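Local coordinates for protein putative glycosyltransferase (GalT1) (PDB 4PHR) that binds uridine diphosphate in its GT-D-fold domain and is probably a nucleotide-sugar-dependent glycosyltransferase, at residues 200-205 with 224-229; 30-35 with 208-213; 121-126 with 234-239. All blocks are in the same frame, centred on the assembly; numbering follows the deposited sequence.

How the contacts relate
Contacts 1 and 2 lie in the core, their centres about 8 Å apart, and both touch UDP. They share one beta-alpha-beta unit: contact 1 joins its two strands, and contact 2 sets strand 30-33 against its helix 206-218. Asp225 of contact 1 ties them together by salt bridges to Arg33 and Lys210 of contact 2. Contact 3, its centre about 17 Å from that of contact 1, is partly buried near the surface, where the helix that follows strand 223-225 (229-238) meets a loop. Main-chain hydrogen bonds dominate contact 1, cations and valine packing contact 2, and aromatic packing contact 3, with Arg121 reaching back to the nucleotide.

Contact 1: 200-205 with 224-229; sequences LILVML and IDLGHI. With UDP (uridine-5'-diphosphate), chain B.
Main-chain hydrogen bonds lay the strand of 200-205 parallel to the one that opens 224-229. Ile224 N donates a hydrogen bond to Ile201 O over 2.8 Å, in the plane of that carbonyl, and Val203 N returns a bond to Ile224 O, approaching from above the carbonyl plane. Past the last paired residue the ladder frays: Val203 O takes Leu226 N at 2.8 Å and, more weakly, Gly227 N, so one carbonyl holds the chain as it leaves the sheet.

Apolar packing fills the face of Leu202 and Ile224, which lie side by side, with Leu202 CD2 4.0 Å from Ile224 CB. The same methyl meets Leu226 CD1 at 3.9 Å. Leucine and isoleucine suit this buried face because their branches interlock and need no polar partner. Met204, its chain bent at chi2 (76°), lays CE alongside Leu226 CB, while its CG sits 3.3 Å from Gly227 O.

Polar contacts gather at the strand ends. A water accepts from Leu205 N and lies within hydrogen-bonding distance of Asp225 OD1 and UDP O2A; the carboxylate itself is held by salt bridges to Lys210 and Arg33. Gly227 has a positive phi of 46°, and its CA lies against the diphosphate, where a beta carbon would collide with O2B. His228 then grips the beta-phosphate twice: its main-chain N binds UDP O2B, and ND1 binds O1B in the ring plane at 2.8 Å. One face of the imidazole lies under UDP C5', 3.5 Å above its centre, and NE2 is hydrogen-bonded to His250.

Two parallel strands joined through helix 206-218 form a beta-alpha-beta crossover, with the nucleotide bound at their C-terminal ends as in Rossmann-like nucleotide-binding domains.

Contact 2: 30-35 with 208-213; sequences SVVRFG and TAKVLV. With UDP (uridine-5'-diphosphate), chain B.
Two cations close on the UDP diphosphate from different elements, Arg33 from the strand and Lys210 from the helix. Arg33 NH1 reaches UDP O3B at 2.8 Å, NH2 also bonds to that oxygen, and a weak bond runs from NH2 to O2A. Lys210 NZ binds UDP O2A, an alpha-phosphate oxygen, at 3.0 Å. Arginine suits the place because its flat group can serve two phosphates along one edge, whereas the long, flexible lysine chain can bend twice to bring its ammonium from the helix to O2A.

These like charges stand close, with Arg33 NH2 3.6 Å from Lys210 NZ. The phosphates and Asp225, whose OD1 binds Arg33 and OD2 binds Lys210, probably offset the repulsion and keep both groups protonated. Arg33 NH1 is held further by Thr117 O. Bends at chi3 in Arg33 and at chi2 and chi4 in Lys210 turn the two chains toward the phosphates; on the way Lys210 CE passes 3.0 Å from Arg33 O.

Within the GT-D fold, strand 30-33 runs nearly antiparallel (151°) along helix 206-218, the helix of the beta-alpha-beta unit. The strand pairs with 72-76 and, through Val31, also hydrogen-bonds to Ala223 and Asp225 of strand 223-225, joining the two sheets.

Behind the charges, Val32 points toward the helix and drives CG2 against Lys210 CB at 3.3 Å, a tight fit that also includes CG. One turn on, Val213 extends CG1, anti to its backbone N (chi1 167°), to within 3.4 Å of Val31 O. The same methyl meets Ser30 CB at 4.0 Å. With compact valines at the interface the two axes approach to 7.9 Å. Further out, Ser30 OG is hydrogen-bonded to Thr217 OG1 near the helix end and to Ala223 N, where the next strand starts.

Contact 3: 121-126 with 234-239; sequences RPYIDL and EWYEMG
Tyr123 carries the contact. Its CB points from the loop toward helix 229-238, and CG, anti to the backbone N (chi1 177°), lies 3.9 Å from Tyr236 CB. On one flank of the ring, CD2 meets Trp235 CB at 4.0 Å, and CE2 lies beside Trp235 O. On the other flank, CD1 meets Tyr236 CD2. The middle of the ring sits beneath Tyr236 CA, which points a CH-pi contact at its face, 3.7 Å from the centroid and 8° off the normal. The helix backbone at Tyr236 thus sits over the face of the phenol ring, a surface that a broad aromatic supplies well. Beyond CZ, Tyr123 OH comes within 3.3 Å of Gly239 C, and it hydrogen-bonds to Ala240 O. Gly239, with its positive phi, forms the Schellman motif that ends the helix, so the phenol marks where the chain turns away.

Tyr236 turns the edge of its own ring toward the face of Tyr123, an offset edge-to-face pair with centroids 5.8 Å apart and planes at 79°. Next in the loop, Ile124 crosses obliquely against the Trp235 indole, CB 3.7 Å from Trp235 CE3, while CG2 lies near CZ3. The indole NE1 is satisfied by Val244 O. Arg121 NH2 comes to the indole edge near CZ3; its charge is balanced by Glu253 and Glu232, and NH1 holds UDP O1B, linking this loop to the nucleotide.

The loop 121-126 joins strand 115-116 to helix 132-140 and lies against the C-terminal turns of helix 229-238. Pro122 touches both helices, Tyr135 and Phe136 of 132-140 and Ile229 and Glu232 of 229-238, so the loop is wedged between them; the helices also meet directly, where Tyr236 touches Glu133.

Contact 1: 200-205 with 224-229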
loop_
_atom_site.group_PDB
_atom_site.type_symbol
_atom_site.label_atom_id
_atom_site.label_comp_id
_atom_site.label_asym_id
_atom_site.label_seq_id
_atom_site.Cartn_x
_atom_site.Cartn_y
_atom_site.Cartn_z
ATOM N N LEU A 200 2.581 -16.041 4.106
ATOM C CA LEU A 200 2.989 -14.750 3.574
ATOM C C LEU A 200 1.989 -13.729 4.108
ATOM O O LEU A 200 0.776 -13.954 4.061
ATOM C CB LEU A 200 2.943 -14.787 2.047
ATOM C CG LEU A 200 3.143 -13.479 1.285
ATOM C CD1 LEU A 200 4.545 -12.938 1.528
ATOM C CD2 LEU A 200 2.915 -13.694 -0.209
ATOM N N ILE A 201 2.485 -12.611 4.622
ATOM C CA ILE A 201 1.615 -11.617 5.240
ATOM C C ILE A 201 1.380 -10.472 4.261
ATOM O O ILE A 201 2.334 -9.924 3.721
ATOM C CB ILE A 201 2.234 -11.065 6.554
ATOM C CG1 ILE A 201 2.622 -12.213 7.502
ATOM C CG2 ILE A 201 1.281 -10.086 7.224
ATOM C CD1 ILE A 201 3.472 -11.763 8.693
ATOM N N LEU A 202 0.114 -10.144 4.011
ATOM C CA LEU A 202 -0.255 -9.013 3.162
ATOM C C LEU A 202 -0.975 -8.024 4.053
ATOM O O LEU A 202 -1.843 -8.416 4.834
ATOM C CB LEU A 202 -1.202 -9.451 2.041
ATOM C CG LEU A 202 -0.719 -10.593 1.136
ATOM C CD1 LEU A 202 -1.740 -10.876 0.031
ATOM C CD2 LEU A 202 0.659 -10.296 0.557
ATOM N N VAL A 203 -0.618 -6.748 3.950
ATOM C CA VAL A 203 -1.178 -5.757 4.855
ATOM C C VAL A 203 -1.815 -4.617 4.069
ATOM O O VAL A 203 -1.180 -4.035 3.189
ATOM C CB VAL A 203 -0.097 -5.187 5.805
ATOM C CG1 VAL A 203 -0.748 -4.339 6.885
ATOM C CG2 VAL A 203 0.723 -6.316 6.420
ATOM N N MET A 204 -3.066 -4.301 4.411
ATOM C CA MET A 204 -3.816 -3.218 3.783
ATOM C C MET A 204 -4.380 -2.380 4.926
ATOM O O MET A 204 -5.490 -2.622 5.400
ATOM C CB MET A 204 -4.938 -3.759 2.883
ATOM C CG MET A 204 -4.451 -4.624 1.715
ATOM S SD MET A 204 -3.950 -6.298 2.217
ATOM C CE MET A 204 -4.285 -7.236 0.729
ATOM N N LEU A 205 -3.600 -1.405 5.391
ATOM C CA LEU A 205 -3.908 -0.783 6.672
ATOM C C LEU A 205 -3.307 0.616 6.822
ATOM O O LEU A 205 -2.898 1.012 7.912
ATOM C CB LEU A 205 -3.482 -1.697 7.840
ATOM C CG LEU A 205 -4.312 -1.562 9.122
ATOM C CD1 LEU A 205 -5.712 -2.158 8.947
ATOM C CD2 LEU A 205 -3.596 -2.216 10.302
ATOM N N ILE A 224 4.054 -7.786 3.026
ATOM C CA ILE A 224 3.922 -6.899 1.880
ATOM C C ILE A 224 2.770 -5.921 2.068
ATOM O O ILE A 224 1.615 -6.312 2.193
ATOM C CB ILE A 224 3.717 -7.703 0.573
ATOM C CG1 ILE A 224 4.838 -8.739 0.396
ATOM C CG2 ILE A 224 3.642 -6.781 -0.637
ATOM C CD1 ILE A 224 4.677 -9.593 -0.850
ATOM N N ASP A 225 3.107 -4.644 2.082
ATOM C CA ASP A 225 2.136 -3.558 2.204
ATOM C C ASP A 225 1.454 -3.368 0.844
ATOM O O ASP A 225 2.085 -2.877 -0.098
ATOM C CB ASP A 225 2.938 -2.310 2.596
ATOM C CG ASP A 225 2.142 -1.031 2.541
ATOM O OD1 ASP A 225 0.907 -1.068 2.344
ATOM O OD2 ASP A 225 2.781 0.034 2.736
ATOM N N LEU A 226 0.184 -3.775 0.734
ATOM C CA LEU A 226 -0.535 -3.714 -0.544
ATOM C C LEU A 226 -1.666 -2.683 -0.620
ATOM O O LEU A 226 -2.317 -2.563 -1.658
ATOM C CB LEU A 226 -1.081 -5.090 -0.935
ATOM C CG LEU A 226 -0.058 -6.137 -1.398
ATOM C CD1 LEU A 226 -0.749 -7.459 -1.720
ATOM C CD2 LEU A 226 0.725 -5.614 -2.598
ATOM N N GLY A 227 -1.917 -1.964 0.471
ATOM C CA GLY A 227 -2.797 -0.806 0.439
ATOM C C GLY A 227 -4.103 -1.000 -0.310
ATOM O O GLY A 227 -4.890 -1.887 0.017
ATOM N N HIS A 228 -4.323 -0.160 -1.321
ATOM C CA HIS A 228 -5.594 -0.095 -2.062
ATOM C C HIS A 228 -5.678 -1.024 -3.279
ATOM O O HIS A 228 -6.465 -0.780 -4.208
ATOM C CB HIS A 228 -5.880 1.354 -2.474
ATOM C CG HIS A 228 -6.536 2.168 -1.401
ATOM N ND1 HIS A 228 -6.027 3.369 -0.957
ATOM C CD2 HIS A 228 -7.679 1.963 -0.705
ATOM C CE1 HIS A 228 -6.829 3.871 -0.034
ATOM N NE2 HIS A 228 -7.842 3.039 0.135
ATOM N N ILE A 229 -4.880 -2.088 -3.289
ATOM C CA ILE A 229 -4.849 -2.977 -4.451
ATOM C C ILE A 229 -6.249 -3.471 -4.852
ATOM O O ILE A 229 -6.555 -3.603 -6.037
ATOM C CB ILE A 229 -3.884 -4.187 -4.249
ATOM C CG1 ILE A 229 -3.723 -4.954 -5.560
ATOM C CG2 ILE A 229 -4.353 -5.091 -3.111
ATOM C CD1 ILE A 229 -3.127 -4.108 -6.663
HETATM N N1 UDP B . -7.075 1.192 6.340
HETATM C C2 UDP B . -7.638 0.577 7.431
HETATM N N3 UDP B . -7.482 1.124 8.682
HETATM C C4 UDP B . -6.760 2.281 8.854
HETATM C C5 UDP B . -6.182 2.907 7.751
HETATM C C6 UDP B . -6.480 2.413 6.486
HETATM O O2 UDP B . -8.307 -0.448 7.296
HETATM O O4 UDP B . -6.624 2.717 10.002
HETATM C "C1'" UDP B . -7.187 0.542 5.026
HETATM C "C2'" UDP B . -8.147 1.088 4.002
HETATM O "O2'" UDP B . -9.460 0.637 4.261
HETATM C "C3'" UDP B . -7.575 0.490 2.736
HETATM C "C4'" UDP B . -6.080 0.489 3.006
HETATM O "O4'" UDP B . -5.921 0.681 4.414
HETATM O "O3'" UDP B . -8.007 -0.846 2.594
HETATM C "C5'" UDP B . -5.358 1.582 2.228
HETATM O "O5'" UDP B . -3.984 1.567 2.593
HETATM P PA UDP B . -2.926 2.619 1.989
HETATM O O1A UDP B . -3.261 3.979 2.454
HETATM O O2A UDP B . -1.585 2.107 2.361
HETATM O O3A UDP B . -3.226 2.501 0.401
HETATM P PB UDP B . -2.490 3.114 -0.917
HETATM O O1B UDP B . -3.378 4.215 -1.395
HETATM O O2B UDP B . -2.467 1.970 -1.859
HETATM O O3B UDP B . -1.134 3.618 -0.530
HETATM O O HOH W 1 -1.544 -0.541 3.496
#

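Contact 2: 30-35 with 208-213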
loop_
_atom_site.group_PDB
_atom_site.type_symbol
_atom_site.label_atom_id
_atom_site.label_comp_id
_atom_site.label_asym_id
_atom_site.label_seq_id
_atom_site.Cartn_x
_atom_site.Cartn_y
_atom_site.Cartn_z
ATOM N N SER A 30 10.193 -8.116 2.034
ATOM C CA SER A 30 9.061 -7.360 2.547
ATOM C C SER A 30 8.972 -6.048 1.770
ATOM O O SER A 30 9.930 -5.647 1.101
ATOM C CB SER A 30 9.239 -7.067 4.032
ATOM O OG SER A 30 9.107 -8.249 4.799
ATOM N N VAL A 31 7.836 -5.368 1.863
ATOM C CA VAL A 31 7.636 -4.136 1.124
ATOM C C VAL A 31 6.896 -3.145 1.998
ATOM O O VAL A 31 5.836 -3.464 2.537
ATOM C CB VAL A 31 6.795 -4.353 -0.155
ATOM C CG1 VAL A 31 6.656 -3.031 -0.923
ATOM C CG2 VAL A 31 7.422 -5.417 -1.035
ATOM N N VAL A 32 7.457 -1.944 2.135
ATOM C CA VAL A 32 6.762 -0.846 2.798
ATOM C C VAL A 32 6.638 0.300 1.795
ATOM O O VAL A 32 7.603 0.638 1.101
ATOM C CB VAL A 32 7.502 -0.409 4.090
ATOM C CG1 VAL A 32 8.917 0.061 3.794
ATOM C CG2 VAL A 32 6.728 0.662 4.813
ATOM N N ARG A 33 5.447 0.889 1.705
ATOM C CA ARG A 33 5.199 1.945 0.718
ATOM C C ARG A 33 4.891 3.278 1.404
ATOM O O ARG A 33 4.069 3.345 2.311
ATOM C CB ARG A 33 4.051 1.563 -0.227
ATOM C CG ARG A 33 4.211 0.218 -0.972
ATOM C CD ARG A 33 2.926 -0.165 -1.772
ATOM N NE ARG A 33 1.810 -0.118 -0.842
ATOM C CZ ARG A 33 0.989 0.910 -0.647
ATOM N NH1 ARG A 33 0.999 1.978 -1.451
ATOM N NH2 ARG A 33 0.117 0.845 0.345
ATOM N N PHE A 34 5.568 4.341 0.992
ATOM C CA PHE A 34 5.252 5.667 1.506
ATOM C C PHE A 34 4.444 6.409 0.458
ATOM O O PHE A 34 4.896 6.583 -0.670
ATOM C CB PHE A 34 6.526 6.437 1.878
ATOM C CG PHE A 34 7.159 5.943 3.138
ATOM C CD1 PHE A 34 7.922 4.787 3.138
ATOM C CD2 PHE A 34 6.948 6.608 4.335
ATOM C CE1 PHE A 34 8.480 4.318 4.316
ATOM C CE2 PHE A 34 7.506 6.152 5.503
ATOM C CZ PHE A 34 8.268 5.004 5.497
ATOM N N GLY A 35 3.239 6.832 0.836
ATOM C CA GLY A 35 2.391 7.617 -0.038
ATOM C C GLY A 35 2.233 9.023 0.497
ATOM O O GLY A 35 2.882 9.414 1.477
ATOM N N THR A 208 -0.500 2.540 9.480
ATOM C CA THR A 208 -0.211 1.485 10.435
ATOM C C THR A 208 0.459 0.293 9.744
ATOM O O THR A 208 1.308 -0.384 10.333
ATOM C CB THR A 208 -1.482 1.056 11.186
ATOM O OG1 THR A 208 -2.032 2.201 11.850
ATOM C CG2 THR A 208 -1.173 -0.022 12.219
ATOM N N ALA A 209 0.078 0.047 8.493
ATOM C CA ALA A 209 0.660 -1.047 7.712
ATOM C C ALA A 209 2.181 -0.938 7.623
ATOM O O ALA A 209 2.880 -1.946 7.643
ATOM C CB ALA A 209 0.058 -1.091 6.306
ATOM N N LYS A 210 2.700 0.281 7.522
ATOM C CA LYS A 210 4.137 0.450 7.322
ATOM C C LYS A 210 4.908 0.042 8.577
ATOM O O LYS A 210 5.968 -0.597 8.501
ATOM C CB LYS A 210 4.469 1.881 6.909
ATOM C CG LYS A 210 3.906 2.272 5.525
ATOM C CD LYS A 210 2.467 2.741 5.625
ATOM C CE LYS A 210 1.884 3.249 4.302
ATOM N NZ LYS A 210 1.267 2.209 3.428
ATOM N N VAL A 211 4.374 0.411 9.734
ATOM C CA VAL A 211 5.014 0.068 10.996
ATOM C C VAL A 211 4.940 -1.443 11.201
ATOM O O VAL A 211 5.917 -2.077 11.611
ATOM C CB VAL A 211 4.366 0.806 12.182
ATOM C CG1 VAL A 211 5.117 0.497 13.485
ATOM C CG2 VAL A 211 4.361 2.310 11.923
ATOM N N LEU A 212 3.782 -2.018 10.895
ATOM C CA LEU A 212 3.600 -3.458 11.023
ATOM C C LEU A 212 4.602 -4.207 10.148
ATOM O O LEU A 212 5.277 -5.129 10.614
ATOM C CB LEU A 212 2.168 -3.849 10.641
ATOM C CG LEU A 212 1.773 -5.307 10.895
ATOM C CD1 LEU A 212 1.933 -5.639 12.372
ATOM C CD2 LEU A 212 0.345 -5.580 10.433
ATOM N N VAL A 213 4.713 -3.817 8.881
ATOM C CA VAL A 213 5.651 -4.489 7.980
ATOM C C VAL A 213 7.094 -4.366 8.489
ATOM O O VAL A 213 7.849 -5.335 8.496
ATOM C CB VAL A 213 5.515 -3.967 6.526
ATOM C CG1 VAL A 213 6.692 -4.429 5.669
ATOM C CG2 VAL A 213 4.182 -4.433 5.922
HETATM N N1 UDP B . -7.075 1.192 6.340
HETATM C C2 UDP B . -7.638 0.577 7.431
HETATM N N3 UDP B . -7.482 1.124 8.682
HETATM C C4 UDP B . -6.760 2.281 8.854
HETATM C C5 UDP B . -6.182 2.907 7.751
HETATM C C6 UDP B . -6.480 2.413 6.486
HETATM O O2 UDP B . -8.307 -0.448 7.296
HETATM O O4 UDP B . -6.624 2.717 10.002
HETATM C "C1'" UDP B . -7.187 0.542 5.026
HETATM C "C2'" UDP B . -8.147 1.088 4.002
HETATM O "O2'" UDP B . -9.460 0.637 4.261
HETATM C "C3'" UDP B . -7.575 0.490 2.736
HETATM C "C4'" UDP B . -6.080 0.489 3.006
HETATM O "O4'" UDP B . -5.921 0.681 4.414
HETATM O "O3'" UDP B . -8.007 -0.846 2.594
HETATM C "C5'" UDP B . -5.358 1.582 2.228
HETATM O "O5'" UDP B . -3.984 1.567 2.593
HETATM P PA UDP B . -2.926 2.619 1.989
HETATM O O1A UDP B . -3.261 3.979 2.454
HETATM O O2A UDP B . -1.585 2.107 2.361
HETATM O O3A UDP B . -3.226 2.501 0.401
HETATM P PB UDP B . -2.490 3.114 -0.917
HETATM O O1B UDP B . -3.378 4.215 -1.395
HETATM O O2B UDP B . -2.467 1.970 -1.859
HETATM O O3B UDP B . -1.134 3.618 -0.530
#

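Contact 3: 121-126 with 234-239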
loop_
_atom_site.group_PDB
_atom_site.type_symbol
_atom_site.label_atom_id
_atom_site.label_comp_id
_atom_site.label_asym_id
_atom_site.label_seq_id
_atom_site.Cartn_x
_atom_site.Cartn_y
_atom_site.Cartn_z
ATOM N N ARG A 121 -1.204 0.444 -6.991
ATOM C CA ARG A 121 -2.000 1.388 -7.788
ATOM C C ARG A 121 -1.690 1.249 -9.288
ATOM O O ARG A 121 -1.182 2.175 -9.920
ATOM C CB ARG A 121 -1.720 2.826 -7.324
ATOM C CG ARG A 121 -1.754 3.059 -5.807
ATOM C CD ARG A 121 -3.106 2.726 -5.193
ATOM N NE ARG A 121 -4.181 3.416 -5.894
ATOM C CZ ARG A 121 -4.977 4.326 -5.350
ATOM N NH1 ARG A 121 -4.850 4.656 -4.071
ATOM N NH2 ARG A 121 -5.921 4.887 -6.094
ATOM N N PRO A 122 -1.994 0.084 -9.868
ATOM C CA PRO A 122 -1.473 -0.234 -11.202
ATOM C C PRO A 122 -2.414 0.095 -12.356
ATOM O O PRO A 122 -2.190 -0.424 -13.447
ATOM C CB PRO A 122 -1.285 -1.761 -11.140
ATOM C CG PRO A 122 -1.708 -2.187 -9.728
ATOM C CD PRO A 122 -2.591 -1.099 -9.235
ATOM N N TYR A 123 -3.440 0.915 -12.145
ATOM C CA TYR A 123 -4.447 1.069 -13.197
ATOM C C TYR A 123 -5.048 2.464 -13.387
ATOM O O TYR A 123 -4.890 3.070 -14.450
ATOM C CB TYR A 123 -5.575 0.040 -12.985
ATOM C CG TYR A 123 -6.719 0.147 -13.982
ATOM C CD1 TYR A 123 -6.588 -0.339 -15.275
ATOM C CD2 TYR A 123 -7.930 0.726 -13.621
ATOM C CE1 TYR A 123 -7.622 -0.235 -16.186
ATOM C CE2 TYR A 123 -8.972 0.837 -14.528
ATOM C CZ TYR A 123 -8.813 0.351 -15.807
ATOM O OH TYR A 123 -9.845 0.452 -16.718
ATOM N N ILE A 124 -5.754 2.967 -12.381
ATOM C CA ILE A 124 -6.708 4.059 -12.616
ATOM C C ILE A 124 -6.076 5.395 -13.031
ATOM O O ILE A 124 -6.673 6.151 -13.804
ATOM C CB ILE A 124 -7.679 4.260 -11.414
ATOM C CG1 ILE A 124 -8.971 4.955 -11.866
ATOM C CG2 ILE A 124 -6.991 5.013 -10.293
ATOM C CD1 ILE A 124 -9.832 4.117 -12.786
ATOM N N ASP A 125 -4.872 5.678 -12.543
ATOM C CA ASP A 125 -4.235 6.956 -12.848
ATOM C C ASP A 125 -3.389 6.953 -14.122
ATOM O O ASP A 125 -2.875 7.987 -14.529
ATOM C CB ASP A 125 -3.404 7.453 -11.660
ATOM C CG ASP A 125 -4.258 8.107 -10.579
ATOM O OD1 ASP A 125 -5.430 8.445 -10.857
ATOM O OD2 ASP A 125 -3.751 8.294 -9.456
ATOM N N LEU A 126 -3.264 5.797 -14.757
ATOM C CA LEU A 126 -2.479 5.683 -15.978
ATOM C C LEU A 126 -3.262 6.149 -17.199
ATOM O O LEU A 126 -4.445 5.842 -17.348
ATOM C CB LEU A 126 -2.040 4.239 -16.197
ATOM C CG LEU A 126 -1.098 3.639 -15.164
ATOM C CD1 LEU A 126 -0.885 2.165 -15.463
ATOM C CD2 LEU A 126 0.222 4.396 -15.155
ATOM N N GLU A 234 -10.652 -3.966 -8.819
ATOM C CA GLU A 234 -12.071 -3.870 -9.169
ATOM C C GLU A 234 -12.279 -2.902 -10.334
ATOM O O GLU A 234 -13.031 -3.184 -11.267
ATOM C CB GLU A 234 -12.899 -3.413 -7.964
ATOM C CG GLU A 234 -12.988 -4.427 -6.834
ATOM C CD GLU A 234 -14.186 -5.332 -6.943
ATOM O OE1 GLU A 234 -14.993 -5.146 -7.875
ATOM O OE2 GLU A 234 -14.316 -6.230 -6.088
ATOM N N TRP A 235 -11.601 -1.757 -10.290
ATOM C CA TRP A 235 -11.711 -0.792 -11.384
ATOM C C TRP A 235 -11.197 -1.397 -12.697
ATOM O O TRP A 235 -11.809 -1.234 -13.755
ATOM C CB TRP A 235 -10.936 0.480 -11.043
ATOM C CG TRP A 235 -11.585 1.327 -10.002
ATOM C CD1 TRP A 235 -12.925 1.461 -9.768
ATOM C CD2 TRP A 235 -10.927 2.180 -9.053
ATOM N NE1 TRP A 235 -13.140 2.346 -8.743
ATOM C CE2 TRP A 235 -11.930 2.797 -8.280
ATOM C CE3 TRP A 235 -9.585 2.473 -8.774
ATOM C CZ2 TRP A 235 -11.639 3.688 -7.252
ATOM C CZ3 TRP A 235 -9.297 3.365 -7.751
ATOM C CH2 TRP A 235 -10.322 3.963 -7.004
ATOM N N TYR A 236 -10.073 -2.100 -12.614
ATOM C CA TYR A 236 -9.492 -2.776 -13.767
ATOM C C TYR A 236 -10.455 -3.819 -14.364
ATOM O O TYR A 236 -10.643 -3.882 -15.585
ATOM C CB TYR A 236 -8.151 -3.411 -13.379
ATOM C CG TYR A 236 -7.683 -4.518 -14.288
ATOM C CD1 TYR A 236 -7.844 -5.852 -13.930
ATOM C CD2 TYR A 236 -7.078 -4.233 -15.508
ATOM C CE1 TYR A 236 -7.420 -6.869 -14.763
ATOM C CE2 TYR A 236 -6.651 -5.246 -16.348
ATOM C CZ TYR A 236 -6.824 -6.562 -15.968
ATOM O OH TYR A 236 -6.396 -7.576 -16.795
ATOM N N GLU A 237 -11.092 -4.618 -13.511
ATOM C CA GLU A 237 -11.957 -5.697 -13.988
ATOM C C GLU A 237 -13.210 -5.154 -14.663
ATOM O O GLU A 237 -13.793 -5.814 -15.531
ATOM C CB GLU A 237 -12.353 -6.633 -12.842
ATOM C CG GLU A 237 -11.221 -7.476 -12.289
ATOM C CD GLU A 237 -10.920 -8.689 -13.140
ATOM O OE1 GLU A 237 -11.411 -9.789 -12.807
ATOM O OE2 GLU A 237 -10.193 -8.547 -14.142
ATOM N N MET A 238 -13.643 -3.964 -14.256
ATOM C CA MET A 238 -14.831 -3.370 -14.866
ATOM C C MET A 238 -14.490 -2.407 -16.003
ATOM O O MET A 238 -15.385 -1.832 -16.627
ATOM C CB MET A 238 -15.720 -2.698 -13.808
ATOM C CG MET A 238 -15.158 -1.409 -13.229
ATOM S SD MET A 238 -16.079 -0.827 -11.785
ATOM C CE MET A 238 -17.746 -1.234 -12.270
ATOM N N GLY A 239 -13.197 -2.242 -16.280
ATOM C CA GLY A 239 -12.752 -1.340 -17.329
ATOM C C GLY A 239 -13.076 0.110 -17.027
ATOM O O GLY A 239 -13.306 0.911 -17.940
#